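Local coordinates for protein archaemetzincin (Archaeoglobus fulgidus, PDB 3ZVS) that is a probable zinc metalloprotease of the metzincin type, with one catalytic and one apparently structural zinc ion and an unknown natural substrate, at residues A[64-69]-A[90-95]; A[83-88]-A[120-125]. All blocks are in the same frame, centred on the assembly; numbering follows the deposited sequence.

Contact 1 (A[64-69]-A[90-95]); sequences VTLGVT and ARAVLS
Thr65 and Ala90 open a run of five backbone hydrogen bonds that joins strands 65-69 and 91-95 in parallel, their axes inclined by 20°. The donor switches strand at each step: Thr65 N to Ala90 O, Ala92 N to Thr65 O, Gly67 N to Ala92 O, Leu94 N to Gly67 O, and Thr69 N to Leu94 O. The third and fourth have the donor tilted about 20° from the carbonyl plane. Each of the five acceptor oxygens also meets a CA-H, as Gly67 O does with Val93 CA at 3.3 Å.

On the face with Leu66, Val68, Ala92 and Leu94, Leu66 turns CG anti to its backbone N (chi1 177°), and CD1 reaches across to Ala92 CB at 3.9 Å and to Leu94 CB at 4.1 Å. Val68 and Leu94 lie side by side and point the same way, with Val68 CG1 and Leu94 CD2 4.2 Å apart. On the other face Gly67 has no side chain, and Val93 CG2 lies 3.7 Å from Gly67 O. Farther on, Thr69 CG2 packs on Ser95 CB at 3.9 Å, while Thr69 OG1 bonds to Leu8 O and Ser95 OG to Lys71 O.

Arg91 sends its guanidinium away from strand 65-69, to a salt bridge with Glu86 and a hydrogen bond to Leu59 O. Helix 104-122 packs on the Leu94 and Ala92 face, and Leu66 approaches the inferred proton acceptor Glu118 there; helix 52-58 meets Val93 and Arg91 on the opposite face. Strand 2-7 hydrogen-bonds to the far edge of strand 65-69, which places this pair inside the five-stranded mixed sheet.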
loop_
_atom_site.group_PDB
_atom_site.type_symbol
_atom_site.label_atom_id
_atom_site.label_comp_id
_atom_site.label_asym_id
_atom_site.label_seq_id
_atom_site.Cartn_x
_atom_site.Cartn_y
_atom_site.Cartn_z
ATOM N N VAL A 64 -7.725 -9.962 -2.754
ATOM C CA VAL A 64 -7.295 -8.633 -2.346
ATOM C C VAL A 64 -6.816 -7.872 -3.586
ATOM O O VAL A 64 -6.066 -8.421 -4.381
ATOM C CB VAL A 64 -6.075 -8.722 -1.394
ATOM C CG1 VAL A 64 -5.499 -7.335 -1.069
ATOM C CG2 VAL A 64 -6.439 -9.457 -0.102
ATOM N N THR A 65 -7.254 -6.626 -3.749
ATOM C CA THR A 65 -6.759 -5.781 -4.824
ATOM C C THR A 65 -6.072 -4.566 -4.233
ATOM O O THR A 65 -6.673 -3.813 -3.474
ATOM C CB THR A 65 -7.895 -5.357 -5.782
ATOM O OG1 THR A 65 -8.423 -6.525 -6.409
ATOM C CG2 THR A 65 -7.373 -4.385 -6.842
ATOM N N LEU A 66 -4.793 -4.423 -4.569
ATOM C CA LEU A 66 -3.959 -3.318 -4.104
ATOM C C LEU A 66 -3.562 -2.439 -5.274
ATOM O O LEU A 66 -2.802 -2.851 -6.144
ATOM C CB LEU A 66 -2.684 -3.823 -3.432
ATOM C CG LEU A 66 -1.714 -2.725 -2.965
ATOM C CD1 LEU A 66 -2.248 -1.928 -1.786
ATOM C CD2 LEU A 66 -0.343 -3.322 -2.617
ATOM N N GLY A 67 -4.088 -1.216 -5.289
ATOM C CA GLY A 67 -3.647 -0.211 -6.239
ATOM C C GLY A 67 -2.348 0.386 -5.754
ATOM O O GLY A 67 -2.169 0.572 -4.543
ATOM N N VAL A 68 -1.422 0.651 -6.663
ATOM C CA VAL A 68 -0.118 1.199 -6.295
ATOM C C VAL A 68 0.207 2.340 -7.238
ATOM O O VAL A 68 0.154 2.167 -8.453
ATOM C CB VAL A 68 1.012 0.147 -6.380
ATOM C CG1 VAL A 68 2.291 0.727 -5.839
ATOM C CG2 VAL A 68 0.661 -1.157 -5.612
ATOM N N THR A 69 0.474 3.520 -6.678
ATOM C CA THR A 69 0.712 4.713 -7.438
ATOM C C THR A 69 1.970 5.424 -7.001
ATOM O O THR A 69 2.356 5.395 -5.811
ATOM C CB THR A 69 -0.509 5.677 -7.360
ATOM O OG1 THR A 69 -0.296 6.772 -8.249
ATOM C CG2 THR A 69 -0.742 6.256 -5.940
ATOM N N ALA A 90 -11.964 -5.585 0.583
ATOM C CA ALA A 90 -11.347 -6.157 -0.597
ATOM C C ALA A 90 -10.192 -5.354 -1.162
ATOM O O ALA A 90 -9.311 -5.932 -1.808
ATOM C CB ALA A 90 -12.385 -6.354 -1.659
ATOM N N ARG A 91 -10.208 -4.043 -0.929
ATOM C CA ARG A 91 -9.362 -3.110 -1.684
ATOM C C ARG A 91 -8.480 -2.236 -0.799
ATOM O O ARG A 91 -8.865 -1.858 0.312
ATOM C CB ARG A 91 -10.251 -2.162 -2.512
ATOM C CG ARG A 91 -11.054 -2.868 -3.569
ATOM C CD ARG A 91 -12.043 -1.921 -4.206
ATOM N NE ARG A 91 -13.177 -1.661 -3.342
ATOM C CZ ARG A 91 -14.337 -1.171 -3.769
ATOM N NH1 ARG A 91 -14.497 -0.910 -5.050
ATOM N NH2 ARG A 91 -15.330 -0.946 -2.912
ATOM N N ALA A 92 -7.292 -1.895 -1.300
ATOM C CA ALA A 92 -6.444 -0.880 -0.694
ATOM C C ALA A 92 -5.684 -0.157 -1.769
ATOM O O ALA A 92 -5.617 -0.638 -2.922
ATOM C CB ALA A 92 -5.466 -1.500 0.305
ATOM N N VAL A 93 -5.119 0.980 -1.405
ATOM C CA VAL A 93 -4.229 1.736 -2.245
ATOM C C VAL A 93 -2.988 2.103 -1.439
ATOM O O VAL A 93 -3.046 2.400 -0.251
ATOM C CB VAL A 93 -4.925 2.976 -2.851
ATOM C CG1 VAL A 93 -5.367 3.912 -1.786
ATOM C CG2 VAL A 93 -3.997 3.699 -3.830
ATOM N N LEU A 94 -1.853 2.015 -2.107
ATOM C CA LEU A 94 -0.555 2.439 -1.603
ATOM C C LEU A 94 0.012 3.519 -2.535
ATOM O O LEU A 94 0.005 3.341 -3.754
ATOM C CB LEU A 94 0.404 1.250 -1.626
ATOM C CG LEU A 94 1.878 1.581 -1.408
ATOM C CD1 LEU A 94 2.188 2.113 -0.013
ATOM C CD2 LEU A 94 2.738 0.337 -1.693
ATOM N N SER A 95 0.556 4.584 -1.988
ATOM C CA SER A 95 1.373 5.514 -2.756
ATOM C C SER A 95 2.818 5.405 -2.308
ATOM O O SER A 95 3.116 5.391 -1.098
ATOM C CB SER A 95 0.964 6.941 -2.545
ATOM O OG SER A 95 1.925 7.801 -3.119
#

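Contact 2 (A[83-88]-A[120-125]); sequences GEAELG and GHVLGL. With ZN (zinc ion), chain D.
Gly88 and Gly124 bring the two backbones together, their CA atoms 3.9 Å apart, where the loop after strand 83-85 passes the C-terminal end of helix 104-122. Gly88 N donates to His121 O at 3.1 Å, lying in the carbonyl plane with an N-H...O angle of 167°. Gly124 N, just past the helix end, donates to the same oxygen, and Leu125 N returns to Gly120 O; with the positive phi of Gly124 (106°) these bonds form a Schellman motif. Gly88 also has positive phi; at Gly124 a CB would clash with the carbonyl oxygen of Leu123. Glu86 O adds a nearly straight CA-H contact with Val122 CA.

Among the side chains, Ala85 CB presses against His121 CB at 3.4 Å and meets Val122 CG2 at 4.2 Å. Leu87 starts out away from the helix, but its CD1 comes back to lie 3.5 Å from Leu125 O. That oxygen accepts a hydrogen bond from His121 ND1 at 2.8 Å, with the acceptor 24° out of the ring plane. His121 is thus held at both ring nitrogens: NE2 binds the catalytic zinc ion at 2.1 Å, and this bond and the second-shell carbonyl of Leu125 together restrain the rotation of the imidazole, while the carbonyl would probably make it a stronger ligand.

His117 and His127 supply two further zinc ligands. The helix carrying His117, Glu118 and His121, ending at a glycine turn on the way to His127, matches the extended zinc-binding motif HExxHxxGxxH of metzincins, and strand 83-85 is the antiparallel edge strand that borders the active-site cleft in this fold.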
loop_
_atom_site.group_PDB
_atom_site.type_symbol
_atom_site.label_atom_id
_atom_site.label_comp_id
_atom_site.label_asym_id
_atom_site.label_seq_id
_atom_site.Cartn_x
_atom_site.Cartn_y
_atom_site.Cartn_z
ATOM N N GLY A 83 -1.424 5.423 2.310
ATOM C CA GLY A 83 -2.354 4.494 1.732
ATOM C C GLY A 83 -3.713 4.617 2.409
ATOM O O GLY A 83 -3.896 5.397 3.356
ATOM N N GLU A 84 -4.646 3.825 1.917
ATOM C CA GLU A 84 -5.972 3.683 2.487
ATOM C C GLU A 84 -6.467 2.285 2.148
ATOM O O GLU A 84 -6.196 1.755 1.053
ATOM C CB GLU A 84 -6.971 4.745 1.990
ATOM C CG GLU A 84 -8.300 4.707 2.818
ATOM C CD GLU A 84 -9.331 5.758 2.470
ATOM O OE1 GLU A 84 -9.052 6.592 1.622
ATOM O OE2 GLU A 84 -10.430 5.736 3.071
ATOM N N ALA A 85 -7.152 1.646 3.091
ATOM C CA ALA A 85 -7.625 0.301 2.922
ATOM C C ALA A 85 -9.036 0.127 3.448
ATOM O O ALA A 85 -9.464 0.830 4.377
ATOM C CB ALA A 85 -6.668 -0.684 3.651
ATOM N N GLU A 86 -9.746 -0.830 2.874
ATOM C CA GLU A 86 -11.008 -1.303 3.450
ATOM C C GLU A 86 -10.695 -2.348 4.526
ATOM O O GLU A 86 -10.247 -3.446 4.204
ATOM C CB GLU A 86 -11.867 -1.945 2.366
ATOM C CG GLU A 86 -12.188 -0.996 1.227
ATOM C CD GLU A 86 -12.956 -1.656 0.102
ATOM O OE1 GLU A 86 -12.822 -2.864 -0.112
ATOM O OE2 GLU A 86 -13.743 -0.952 -0.560
ATOM N N LEU A 87 -10.930 -2.023 5.798
ATOM C CA LEU A 87 -10.621 -2.949 6.883
ATOM C C LEU A 87 -11.478 -4.213 6.780
ATOM O O LEU A 87 -12.709 -4.132 6.844
ATOM C CB LEU A 87 -10.847 -2.256 8.230
ATOM C CG LEU A 87 -10.505 -3.124 9.440
ATOM C CD1 LEU A 87 -9.019 -3.302 9.671
ATOM C CD2 LEU A 87 -11.141 -2.555 10.708
ATOM N N GLY A 88 -10.831 -5.349 6.565
ATOM C CA GLY A 88 -11.527 -6.608 6.337
ATOM C C GLY A 88 -12.356 -6.679 5.061
ATOM O O GLY A 88 -13.179 -7.586 4.919
ATOM N N GLY A 120 -2.383 -5.960 5.073
ATOM C CA GLY A 120 -2.765 -6.393 6.405
ATOM C C GLY A 120 -4.091 -5.791 6.824
ATOM O O GLY A 120 -4.903 -6.490 7.434
ATOM N N HIS A 121 -4.308 -4.511 6.546
ATOM C CA HIS A 121 -5.619 -3.920 6.821
ATOM C C HIS A 121 -6.745 -4.600 6.051
ATOM O O HIS A 121 -7.810 -4.847 6.611
ATOM C CB HIS A 121 -5.671 -2.451 6.437
ATOM C CG HIS A 121 -4.960 -1.499 7.362
ATOM N ND1 HIS A 121 -5.124 -1.482 8.732
ATOM C CD2 HIS A 121 -4.154 -0.453 7.073
ATOM C CE1 HIS A 121 -4.439 -0.459 9.239
ATOM N NE2 HIS A 121 -3.827 0.166 8.250
ATOM N N VAL A 122 -6.525 -4.928 4.770
ATOM C CA VAL A 122 -7.578 -5.600 4.007
ATOM C C VAL A 122 -7.923 -6.950 4.659
ATOM O O VAL A 122 -9.090 -7.361 4.658
ATOM C CB VAL A 122 -7.209 -5.788 2.511
ATOM C CG1 VAL A 122 -8.373 -6.440 1.766
ATOM C CG2 VAL A 122 -6.872 -4.450 1.880
ATOM N N LEU A 123 -6.921 -7.585 5.242
ATOM C CA LEU A 123 -7.094 -8.871 5.919
ATOM C C LEU A 123 -7.659 -8.739 7.318
ATOM O O LEU A 123 -7.773 -9.738 8.023
ATOM C CB LEU A 123 -5.778 -9.645 6.002
ATOM C CG LEU A 123 -5.147 -9.945 4.659
ATOM C CD1 LEU A 123 -3.821 -10.657 4.843
ATOM C CD2 LEU A 123 -6.106 -10.726 3.770
ATOM N N GLY A 124 -7.947 -7.525 7.748
ATOM C CA GLY A 124 -8.716 -7.286 8.956
ATOM C C GLY A 124 -7.891 -6.794 10.119
ATOM O O GLY A 124 -8.435 -6.620 11.218
ATOM N N LEU A 125 -6.605 -6.533 9.901
ATOM C CA LEU A 125 -5.732 -6.045 10.959
ATOM C C LEU A 125 -5.803 -4.536 11.139
ATOM O O LEU A 125 -5.626 -3.763 10.199
ATOM C CB LEU A 125 -4.268 -6.436 10.713
ATOM C CG LEU A 125 -4.000 -7.929 10.598
ATOM C CD1 LEU A 125 -2.572 -8.199 10.209
ATOM C CD2 LEU A 125 -4.272 -8.597 11.933
HETATM ZN ZN ZN D . -2.524 1.745 8.538
#

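Overall arrangement
The two contacts meet at strand 91-95, which pairs with strand 65-69 in contact 1 and, on its other edge, with the antiparallel strand 83-85 of contact 2 through Val93 N and Glu84 O. Contact 1 is buried core, regular backbone pairing with aliphatic packing. Contact 2 is partly open to solvent and irregular, relying on a single backbone hydrogen bond, close carbon contacts and a metal-bound histidine. Helix 104-122 serves both: it lies against the sheet in contact 1, and its last turn forms half of contact 2. Packing of Ala90 on Val122 ties them further, their centres being 10 Å apart.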